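PDB 4O2H: protein BCAM1869 from Burkholderia cenocepacia, which is of unknown function but probably acts as a transcriptional regulator of the RsaM type, linked to quorum sensing. Local coordinates for residues A108-M112 and L113-A117; G26-A29 and A30-L33; P42-L45 and A46-D50. All coordinates share one frame; numbering follows the deposited sequence.

Contact 1 (A108-M112 and L113-A117); sequences ADIGM and LRTAA
I110, in the loop leading into helix 112-125, lies across the side chain of R114 in its first turn, the two at about a right angle. Its CG1 takes the place between the backbone N and the carbonyl carbon (chi1 66°), which carries CD1 to 3.6 Å from R114 CB. The other branch, I110 CG2, sits over one face of the R114 guanidinium, 3.7 Å above its plane and displaced toward the rim. The methylene CD of R114 runs past the I110 carbonyl, 3.8 Å from I110 O.

G111 follows at the N-cap position with a positive phi, a backbone shape that suits glycine. Its carbonyl oxygen receives two bonds from one residue. T115 N donates to G111 O at 3.1 Å, within the carbonyl plane, and T115 OG1 donates to the same G111 O at 2.8 Å from well above that plane, 54° out of it. The threonine hydroxyl reaches the oxygen because OG1 is anti to its own carbonyl carbon, beside its backbone N (chi1 -62°). T115 OG1 also accepts from A102 N of strand 100-103.

M112, modelled as selenomethionine, opens the helix. Its carbonyl takes the next bond of the series, with A116 N 2.9 Å from M112 O, and its side chain packs on M101 and Y20 of its own chain and on S43 of the second subunit.

The chemistry thus divides in two. A buried threonine doubles the grip on the N-cap carbonyl and ties the first turn to the neighbouring strand, whereas I110 packs an apolar branch on one face of the arginine, a van der Waals contact.

Contact 2 (G26-A29 and A30-L33); sequences GALA and ALVL
Peptide units are the flat groups here: the carbonyls of G26, A27 and L28 meet the N-H groups of A30 and L31, while the side chain of L28 lies against that of L31. Apart from G26, which has none, every residue here has an aliphatic side chain, and no side chain carries a ring, carboxamide or charged plane. The peptide N-H of A30 is shared between two carbonyls. A30 N lies 3.3 Å from G26 O and 3.4 Å from A27 O, and both bonds are weak. One residue on, L31 N makes another weak bond, to L28 O at 3.2 Å. Hydrogen bonding therefore moves from a four-residue to a three-residue spacing as the helical turn runs out and the chain heads for strand 34-40.

Two leucines bring the apolar part of the contact. L28 and L31 lie side by side and point the same way, with L28 CD1 4.1 Å from L31 CD2. L31 holds CG anti to its backbone N (chi1 -167°), which lines its branches up with those of L28, while L31 CB rests against L28 O at 3.3 Å.

Both leucines press on L119 of helix 112-125. L28 reaches A118 as well, and V100 and A102 of strand 100-103, while L31 packs on V74 and R65 of the antiparallel sheet and gives its carbonyl oxygen to R122 of the same long helix.

Contact 3 (P42-L45 and A46-D50); sequences PSLL and AELRD
L48 N bonds to L44 O at 2.8 Å, and L45 O takes R49 N at 3.1 Å. With A46 N on P42 O and E47 N on S43 O they make up four successive i to i+4 bonds of helix 42-50. R49 NE donates to A55 O, at the start of strand 55-65.

Around this backbone the side chains pair along the helix. L45 CD2 lies over one face of the R49 guanidinium, 3.4 Å above the plane and toward its rim. With CG anti to the backbone N (chi1 174°), L45 swings both methyls toward R49, and L45 CD1 comes 3.7 Å from R49 NE. L44 sends CG to within 4.1 Å of L48 CD1, and L44 CD1 also meets E47 OE2 at 3.8 Å. Both leucines L44 and L48 rest on A58.

L45 therefore packs on a face of an arginine whose NE is bonded to A55 O. R84 lies close to R49 NH2, a proximity of like charges that the A55 carbonyl may ease somewhat.

How the contacts relate
Along the chain contact 2 comes first, then contact 3, and contact 1 last. Contacts 1 and 2 are neighbours, their centres 14 Å apart and their nearest atoms about 5 Å, and they share two elements: helix 112-125 and strand 100-103, where A102 meets both T115 and L28. Contact 3 stands apart, 28 Å from contact 1 and 32 Å from contact 2 between centres, across the chain's centre from contact 2, on helix 42-50 against the antiparallel sheet. Across the dimer interface the regions of contacts 1 and 3 come together: M112 packs on S43 of the second subunit, and S43 packs on Y20 of that subunit.

Contact 1 (A108-M112 and L113-A117)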
loop_
_atom_site.group_PDB
_atom_site.type_symbol
_atom_site.label_atom_id
_atom_site.label_comp_id
_atom_site.label_asym_id
_atom_site.label_seq_id
_atom_site.Cartn_x
_atom_site.Cartn_y
_atom_site.Cartn_z
ATOM N N ALA A 108 -7.463 -5.516 27.755
ATOM C CA ALA A 108 -8.624 -5.653 26.882
ATOM C C ALA A 108 -8.476 -4.748 25.662
ATOM O O ALA A 108 -7.910 -3.658 25.762
ATOM C CB ALA A 108 -9.895 -5.302 27.652
ATOM N N ASP A 109 -8.967 -5.214 24.505
ATOM C CA ASP A 109 -8.926 -4.482 23.236
ATOM C C ASP A 109 -9.701 -3.180 23.334
ATOM O O ASP A 109 -10.698 -3.118 24.053
ATOM C CB ASP A 109 -9.529 -5.343 22.113
ATOM C CG ASP A 109 -8.714 -6.566 21.739
ATOM O OD1 ASP A 109 -7.606 -6.737 22.294
ATOM O OD2 ASP A 109 -9.160 -7.324 20.847
ATOM N N ILE A 110 -9.262 -2.145 22.610
ATOM C CA ILE A 110 -9.996 -0.885 22.649
ATOM C C ILE A 110 -10.633 -0.606 21.293
ATOM O O ILE A 110 -11.265 0.439 21.125
ATOM C CB ILE A 110 -9.179 0.318 23.186
ATOM C CG1 ILE A 110 -7.986 0.733 22.263
ATOM C CG2 ILE A 110 -8.824 0.130 24.665
ATOM C CD1 ILE A 110 -7.221 2.018 22.774
ATOM N N GLY A 111 -10.514 -1.571 20.370
ATOM C CA GLY A 111 -11.127 -1.500 19.049
ATOM C C GLY A 111 -10.384 -0.691 18.004
ATOM O O GLY A 111 -9.525 0.133 18.328
HETATM N N MSE A 112 -10.757 -0.923 16.729
HETATM C CA MSE A 112 -10.192 -0.326 15.509
HETATM C C MSE A 112 -10.067 1.184 15.559
HETATM O O MSE A 112 -9.014 1.704 15.182
HETATM C CB MSE A 112 -11.040 -0.677 14.269
HETATM C CG MSE A 112 -11.275 -2.163 14.089
HETATM SE SE MSE A 112 -9.634 -3.153 14.332
HETATM C CE MSE A 112 -8.949 -3.005 12.507
ATOM N N LEU A 113 -11.148 1.882 15.967
ATOM C CA LEU A 113 -11.268 3.344 15.943
ATOM C C LEU A 113 -10.292 4.035 16.895
ATOM O O LEU A 113 -9.706 5.058 16.533
ATOM C CB LEU A 113 -12.721 3.767 16.259
ATOM C CG LEU A 113 -13.682 3.964 15.048
ATOM C CD1 LEU A 113 -14.048 2.632 14.371
ATOM C CD2 LEU A 113 -14.964 4.691 15.469
ATOM N N ARG A 114 -10.119 3.484 18.101
ATOM C CA ARG A 114 -9.191 4.047 19.076
ATOM C C ARG A 114 -7.760 3.641 18.725
ATOM O O ARG A 114 -6.839 4.387 19.036
ATOM C CB ARG A 114 -9.558 3.633 20.498
ATOM C CG ARG A 114 -10.648 4.504 21.097
ATOM C CD ARG A 114 -11.083 4.023 22.467
ATOM N NE ARG A 114 -10.100 4.347 23.499
ATOM C CZ ARG A 114 -10.142 3.882 24.741
ATOM N NH1 ARG A 114 -11.121 3.072 25.120
ATOM N NH2 ARG A 114 -9.199 4.217 25.612
ATOM N N THR A 115 -7.586 2.475 18.066
ATOM C CA THR A 115 -6.281 1.993 17.625
ATOM C C THR A 115 -5.741 2.921 16.508
ATOM O O THR A 115 -4.584 3.376 16.582
ATOM C CB THR A 115 -6.359 0.524 17.154
ATOM O OG1 THR A 115 -6.761 -0.344 18.240
ATOM C CG2 THR A 115 -5.041 0.044 16.543
ATOM N N ALA A 116 -6.596 3.209 15.490
ATOM C CA ALA A 116 -6.231 4.045 14.355
ATOM C C ALA A 116 -5.864 5.445 14.833
ATOM O O ALA A 116 -4.937 6.047 14.288
ATOM C CB ALA A 116 -7.370 4.107 13.344
ATOM N N ALA A 117 -6.569 5.934 15.879
ATOM C CA ALA A 117 -6.374 7.245 16.461
ATOM C C ALA A 117 -5.030 7.334 17.153
ATOM O O ALA A 117 -4.320 8.328 16.962
ATOM C CB ALA A 117 -7.485 7.534 17.452
#

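Contact 2 (G26-A29 and A30-L33)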
loop_
_atom_site.group_PDB
_atom_site.type_symbol
_atom_site.label_atom_id
_atom_site.label_comp_id
_atom_site.label_asym_id
_atom_site.label_seq_id
_atom_site.Cartn_x
_atom_site.Cartn_y
_atom_site.Cartn_z
ATOM N N GLY A 26 0.908 3.242 25.740
ATOM C CA GLY A 26 2.277 3.685 25.962
ATOM C C GLY A 26 3.275 3.114 24.984
ATOM O O GLY A 26 4.088 3.853 24.427
ATOM N N ALA A 27 3.230 1.791 24.781
ATOM C CA ALA A 27 4.073 1.062 23.826
ATOM C C ALA A 27 3.891 1.598 22.383
ATOM O O ALA A 27 4.839 1.579 21.594
ATOM C CB ALA A 27 3.723 -0.417 23.863
ATOM N N LEU A 28 2.669 2.065 22.075
ATOM C CA LEU A 28 2.227 2.622 20.804
ATOM C C LEU A 28 2.760 4.044 20.642
ATOM O O LEU A 28 3.154 4.426 19.533
ATOM C CB LEU A 28 0.688 2.584 20.746
ATOM C CG LEU A 28 -0.019 2.205 19.444
ATOM C CD1 LEU A 28 0.742 1.173 18.618
ATOM C CD2 LEU A 28 -1.407 1.738 19.715
ATOM N N ALA A 29 2.814 4.813 21.748
ATOM C CA ALA A 29 3.385 6.164 21.763
ATOM C C ALA A 29 4.926 6.118 21.559
ATOM O O ALA A 29 5.497 7.137 21.202
ATOM C CB ALA A 29 3.042 6.888 23.067
ATOM N N ALA A 30 5.587 4.942 21.745
ATOM C CA ALA A 30 7.032 4.805 21.503
ATOM C C ALA A 30 7.321 3.925 20.273
ATOM O O ALA A 30 8.478 3.612 20.007
ATOM C CB ALA A 30 7.723 4.235 22.734
ATOM N N LEU A 31 6.276 3.535 19.519
ATOM C CA LEU A 31 6.413 2.709 18.317
ATOM C C LEU A 31 7.386 3.324 17.292
ATOM O O LEU A 31 7.263 4.479 16.906
ATOM C CB LEU A 31 5.057 2.450 17.650
ATOM C CG LEU A 31 5.074 1.345 16.576
ATOM C CD1 LEU A 31 5.449 0.017 17.173
ATOM C CD2 LEU A 31 3.755 1.247 15.884
ATOM N N VAL A 32 8.363 2.531 16.892
ATOM C CA VAL A 32 9.423 2.898 15.957
ATOM C C VAL A 32 8.999 2.476 14.538
ATOM O O VAL A 32 9.197 1.338 14.156
ATOM C CB VAL A 32 10.762 2.218 16.419
ATOM C CG1 VAL A 32 11.898 2.406 15.404
ATOM C CG2 VAL A 32 11.191 2.705 17.817
ATOM N N LEU A 33 8.400 3.370 13.772
ATOM C CA LEU A 33 8.016 3.033 12.398
ATOM C C LEU A 33 8.931 3.700 11.387
ATOM O O LEU A 33 9.373 4.828 11.595
ATOM C CB LEU A 33 6.572 3.418 12.088
ATOM C CG LEU A 33 5.510 2.652 12.787
ATOM C CD1 LEU A 33 4.227 3.398 12.737
ATOM C CD2 LEU A 33 5.365 1.238 12.231
#

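Contact 3 (P42-L45 and A46-D50)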
loop_
_atom_site.group_PDB
_atom_site.type_symbol
_atom_site.label_atom_id
_atom_site.label_comp_id
_atom_site.label_asym_id
_atom_site.label_seq_id
_atom_site.Cartn_x
_atom_site.Cartn_y
_atom_site.Cartn_z
ATOM N N PRO A 42 -4.131 8.858 -8.590
ATOM C CA PRO A 42 -4.957 9.892 -9.281
ATOM C C PRO A 42 -6.471 9.638 -9.181
ATOM O O PRO A 42 -7.266 10.578 -9.246
ATOM C CB PRO A 42 -4.475 9.826 -10.738
ATOM C CG PRO A 42 -3.880 8.466 -10.886
ATOM C CD PRO A 42 -3.266 8.144 -9.550
ATOM N N SER A 43 -6.860 8.384 -9.007
ATOM C CA SER A 43 -8.255 7.999 -8.827
ATOM C C SER A 43 -8.772 8.487 -7.454
ATOM O O SER A 43 -9.870 9.011 -7.388
ATOM C CB SER A 43 -8.408 6.493 -8.964
ATOM O OG SER A 43 -9.714 6.099 -8.578
ATOM N N LEU A 44 -7.972 8.365 -6.390
ATOM C CA LEU A 44 -8.306 8.887 -5.069
ATOM C C LEU A 44 -8.373 10.422 -5.105
ATOM O O LEU A 44 -9.321 10.999 -4.559
ATOM C CB LEU A 44 -7.294 8.421 -4.015
ATOM C CG LEU A 44 -7.440 9.019 -2.575
ATOM C CD1 LEU A 44 -8.775 8.649 -1.943
ATOM C CD2 LEU A 44 -6.301 8.566 -1.685
ATOM N N LEU A 45 -7.389 11.064 -5.788
ATOM C CA LEU A 45 -7.287 12.511 -5.922
ATOM C C LEU A 45 -8.576 13.096 -6.568
ATOM O O LEU A 45 -9.117 14.085 -6.064
ATOM C CB LEU A 45 -6.015 12.922 -6.727
ATOM C CG LEU A 45 -5.903 14.447 -7.036
ATOM C CD1 LEU A 45 -5.754 15.279 -5.739
ATOM C CD2 LEU A 45 -4.770 14.760 -7.988
ATOM N N ALA A 46 -9.062 12.467 -7.652
ATOM C CA ALA A 46 -10.296 12.915 -8.301
ATOM C C ALA A 46 -11.475 12.692 -7.360
ATOM O O ALA A 46 -12.381 13.528 -7.294
ATOM C CB ALA A 46 -10.522 12.176 -9.623
ATOM N N GLU A 47 -11.448 11.564 -6.643
ATOM C CA GLU A 47 -12.472 11.147 -5.714
ATOM C C GLU A 47 -12.653 12.192 -4.589
ATOM O O GLU A 47 -13.781 12.598 -4.332
ATOM C CB GLU A 47 -12.094 9.774 -5.172
ATOM C CG GLU A 47 -13.156 9.056 -4.360
ATOM C CD GLU A 47 -12.644 7.725 -3.844
ATOM O OE1 GLU A 47 -12.503 6.781 -4.657
ATOM O OE2 GLU A 47 -12.339 7.641 -2.633
ATOM N N LEU A 48 -11.546 12.651 -3.958
ATOM C CA LEU A 48 -11.538 13.667 -2.898
ATOM C C LEU A 48 -12.037 15.019 -3.432
ATOM O O LEU A 48 -12.831 15.689 -2.763
ATOM C CB LEU A 48 -10.123 13.830 -2.322
ATOM C CG LEU A 48 -9.514 12.673 -1.506
ATOM C CD1 LEU A 48 -8.055 12.845 -1.377
ATOM C CD2 LEU A 48 -10.079 12.599 -0.095
ATOM N N ARG A 49 -11.573 15.411 -4.642
ATOM C CA ARG A 49 -11.954 16.666 -5.286
ATOM C C ARG A 49 -13.452 16.702 -5.581
ATOM O O ARG A 49 -14.048 17.765 -5.533
ATOM C CB ARG A 49 -11.160 16.879 -6.580
ATOM C CG ARG A 49 -9.792 17.509 -6.344
ATOM C CD ARG A 49 -8.986 17.479 -7.617
ATOM N NE ARG A 49 -7.644 18.024 -7.433
ATOM C CZ ARG A 49 -6.670 17.922 -8.333
ATOM N NH1 ARG A 49 -6.879 17.281 -9.478
ATOM N NH2 ARG A 49 -5.475 18.450 -8.091
ATOM N N ASP A 50 -14.051 15.532 -5.826
ATOM C CA ASP A 50 -15.473 15.307 -6.085
ATOM C C ASP A 50 -16.299 15.477 -4.809
ATOM O O ASP A 50 -17.506 15.747 -4.870
ATOM C CB ASP A 50 -15.664 13.893 -6.622
ATOM C CG ASP A 50 -16.598 13.836 -7.795
ATOM O OD1 ASP A 50 -16.101 13.741 -8.941
ATOM O OD2 ASP A 50 -17.831 13.890 -7.574
#